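Local atomic coordinates of protein interacting with HSP90 1 (Saccharomyces cerevisiae, PDB entry 4CGU), a protein that takes part in pre-rRNA processing and is required for the interaction of NOP58 with snoRNA. Residues Ser114-Phe117 / Ala118-Ile121. Residues are numbered along the deposited sequence; the frame is centred on the assembly and turned at random.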
ATOM      1  N   SER B 114       8.046  -4.071   7.831  1.00 17.81           N
ATOM      2  CA  SER B 114       6.683  -3.604   8.021  1.00 22.31           C
ATOM      3  C   SER B 114       6.686  -2.090   8.181  1.00 22.17           C
ATOM      4  O   SER B 114       7.643  -1.520   8.677  1.00 19.50           O
ATOM      5  CB  SER B 114       6.059  -4.264   9.253  1.00 16.38           C
ATOM      6  OG  SER B 114       6.788  -3.923  10.418  1.00 29.35           O
ATOM      7  N   TYR B 115       5.617  -1.433   7.752  1.00 23.32           N
ATOM      8  CA  TYR B 115       5.527   0.009   7.878  1.00 19.03           C
ATOM      9  C   TYR B 115       4.404   0.384   8.826  1.00 23.84           C
ATOM     10  O   TYR B 115       3.251   0.017   8.607  1.00 19.86           O
ATOM     11  CB  TYR B 115       5.289   0.662   6.515  1.00 14.51           C
ATOM     12  CG  TYR B 115       5.077   2.155   6.593  1.00 13.05           C
ATOM     13  CD1 TYR B 115       6.110   3.005   6.962  1.00 16.78           C
ATOM     14  CD2 TYR B 115       3.840   2.717   6.295  1.00 19.62           C
ATOM     15  CE1 TYR B 115       5.919   4.373   7.030  1.00 22.12           C
ATOM     16  CE2 TYR B 115       3.639   4.084   6.363  1.00 23.11           C
ATOM     17  CZ  TYR B 115       4.682   4.906   6.732  1.00 25.35           C
ATOM     18  OH  TYR B 115       4.484   6.265   6.796  1.00 20.59           O
ATOM     19  N   ASN B 116       4.755   1.121   9.874  1.00 22.04           N
ATOM     20  CA  ASN B 116       3.793   1.618  10.847  1.00 21.70           C
ATOM     21  C   ASN B 116       3.324   3.028  10.466  1.00 22.71           C
ATOM     22  O   ASN B 116       4.109   3.971  10.478  1.00 21.25           O
ATOM     23  CB  ASN B 116       4.422   1.618  12.243  1.00 23.79           C
ATOM     24  CG  ASN B 116       3.411   1.897  13.338  1.00 28.67           C
ATOM     25  OD1 ASN B 116       2.860   2.996  13.425  1.00 23.72           O
ATOM     26  ND2 ASN B 116       3.158   0.900  14.177  1.00 17.98           N
ATOM     27  N   PHE B 117       2.044   3.164  10.132  1.00 20.63           N
ATOM     28  CA  PHE B 117       1.523   4.411   9.572  1.00 23.90           C
ATOM     29  C   PHE B 117       1.609   5.605  10.527  1.00 23.66           C
ATOM     30  O   PHE B 117       2.045   6.687  10.135  1.00 24.70           O
ATOM     31  CB  PHE B 117       0.071   4.232   9.103  1.00 18.31           C
ATOM     32  CG  PHE B 117      -0.121   3.112   8.109  1.00 18.87           C
ATOM     33  CD1 PHE B 117       0.168   3.298   6.767  1.00 16.58           C
ATOM     34  CD2 PHE B 117      -0.612   1.882   8.519  1.00 19.16           C
ATOM     35  CE1 PHE B 117      -0.012   2.274   5.857  1.00 18.24           C
ATOM     36  CE2 PHE B 117      -0.803   0.860   7.613  1.00 17.20           C
ATOM     37  CZ  PHE B 117      -0.491   1.057   6.276  1.00 14.63           C
ATOM     38  N   ALA B 118       1.183   5.408  11.769  1.00 21.07           N
ATOM     39  CA  ALA B 118       1.143   6.491  12.751  1.00 27.86           C
ATOM     40  C   ALA B 118       2.534   6.918  13.199  1.00 27.04           C
ATOM     41  O   ALA B 118       2.781   8.096  13.433  1.00 27.30           O
ATOM     42  CB  ALA B 118       0.292   6.091  13.959  1.00 18.95           C
ATOM     43  N   GLU B 119       3.444   5.956  13.311  1.00 22.19           N
ATOM     44  CA  GLU B 119       4.808   6.251  13.725  1.00 25.63           C
ATOM     45  C   GLU B 119       5.629   6.775  12.559  1.00 28.83           C
ATOM     46  O   GLU B 119       6.616   7.483  12.759  1.00 29.17           O
ATOM     47  CB  GLU B 119       5.479   4.999  14.276  1.00 26.52           C
ATOM     48  CG  GLU B 119       4.897   4.474  15.573  1.00 24.97           C
ATOM     49  CD  GLU B 119       5.474   3.124  15.928  1.00 25.41           C
ATOM     50  OE1 GLU B 119       6.265   2.594  15.120  1.00 26.68           O
ATOM     51  OE2 GLU B 119       5.143   2.585  17.004  1.00 36.24           O
ATOM     52  N   ASN B 120       5.208   6.430  11.345  1.00 25.45           N
ATOM     53  CA  ASN B 120       6.006   6.675  10.150  1.00 22.70           C
ATOM     54  C   ASN B 120       7.393   6.033  10.297  1.00 23.49           C
ATOM     55  O   ASN B 120       8.422   6.649  10.013  1.00 27.64           O
ATOM     56  CB  ASN B 120       6.095   8.174   9.838  1.00 22.90           C
ATOM     57  CG  ASN B 120       6.671   8.454   8.461  1.00 30.26           C
ATOM     58  OD1 ASN B 120       6.434   7.710   7.510  1.00 34.75           O
ATOM     59  ND2 ASN B 120       7.440   9.526   8.351  1.00 26.54           N
ATOM     60  N   ILE B 121       7.401   4.786  10.753  1.00 19.26           N
ATOM     61  CA  ILE B 121       8.633   4.025  10.919  1.00 24.92           C
ATOM     62  C   ILE B 121       8.595   2.758  10.079  1.00 24.05           C
ATOM     63  O   ILE B 121       7.618   2.007  10.111  1.00 20.46           O
ATOM     64  CB  ILE B 121       8.849   3.597  12.390  1.00 22.51           C
ATOM     65  CG1 ILE B 121       9.107   4.806  13.289  1.00 26.88           C
ATOM     66  CG2 ILE B 121      10.001   2.604  12.499  1.00 24.51           C
ATOM     67  CD1 ILE B 121       9.315   4.426  14.748  1.00 25.37           C
TER
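The Y115 ring meets N120 at its edge, near the ring plane, where N120 OD1 accepts a short hydrogen bond of 2.5 Å from Y115 OH. Amide and ring stand almost perpendicular, 87° apart, and the hydroxyl lies tilted from the carbonyl plane of the amide. F117 CE1 also sits in the plane of the Y115 ring at its rim, while F117 N lies over one face, offset toward the rim; I121 O approaches Y115 CD1 obliquely. Y115 O in turn lies over one face of the F117 ring, offset toward its rim. With CG anti to the backbone N, the N120 side chain reaches back to the phenol.

The N116 amide and the E119 carboxylate stack with their planes 11° apart, N116 CG lying 3.4 Å from E119 OE1. N116 OD1 takes the backbone N-H of E119 in a 3.0 Å bond. E119 OE1 has its own hydrogen bond with Y123 OH, so the carboxylate spans from the turn to the next strand.

The backbone forms a hairpin that joins strands 114-116 and 121-123 in the fungal Pih1 CS domain. N116 pairs antiparallel with I121: N116 N binds I121 O at 3.0 Å, nearly straight at 173°, whereas the return bond from I121 N to N116 O is weak at 3.4 Å. N120 N makes a weak hydrogen bond of 2.8 Å to N116 O; N120 and I121 both face N116, a G1 beta bulge, with N120 at positive phi. Beyond the hairpin, S114, Y115 and N116 pair antiparallel with a strand of another protein chain, continuing the sheet across the interface, and Y115 and N120 pack on L132 and V138.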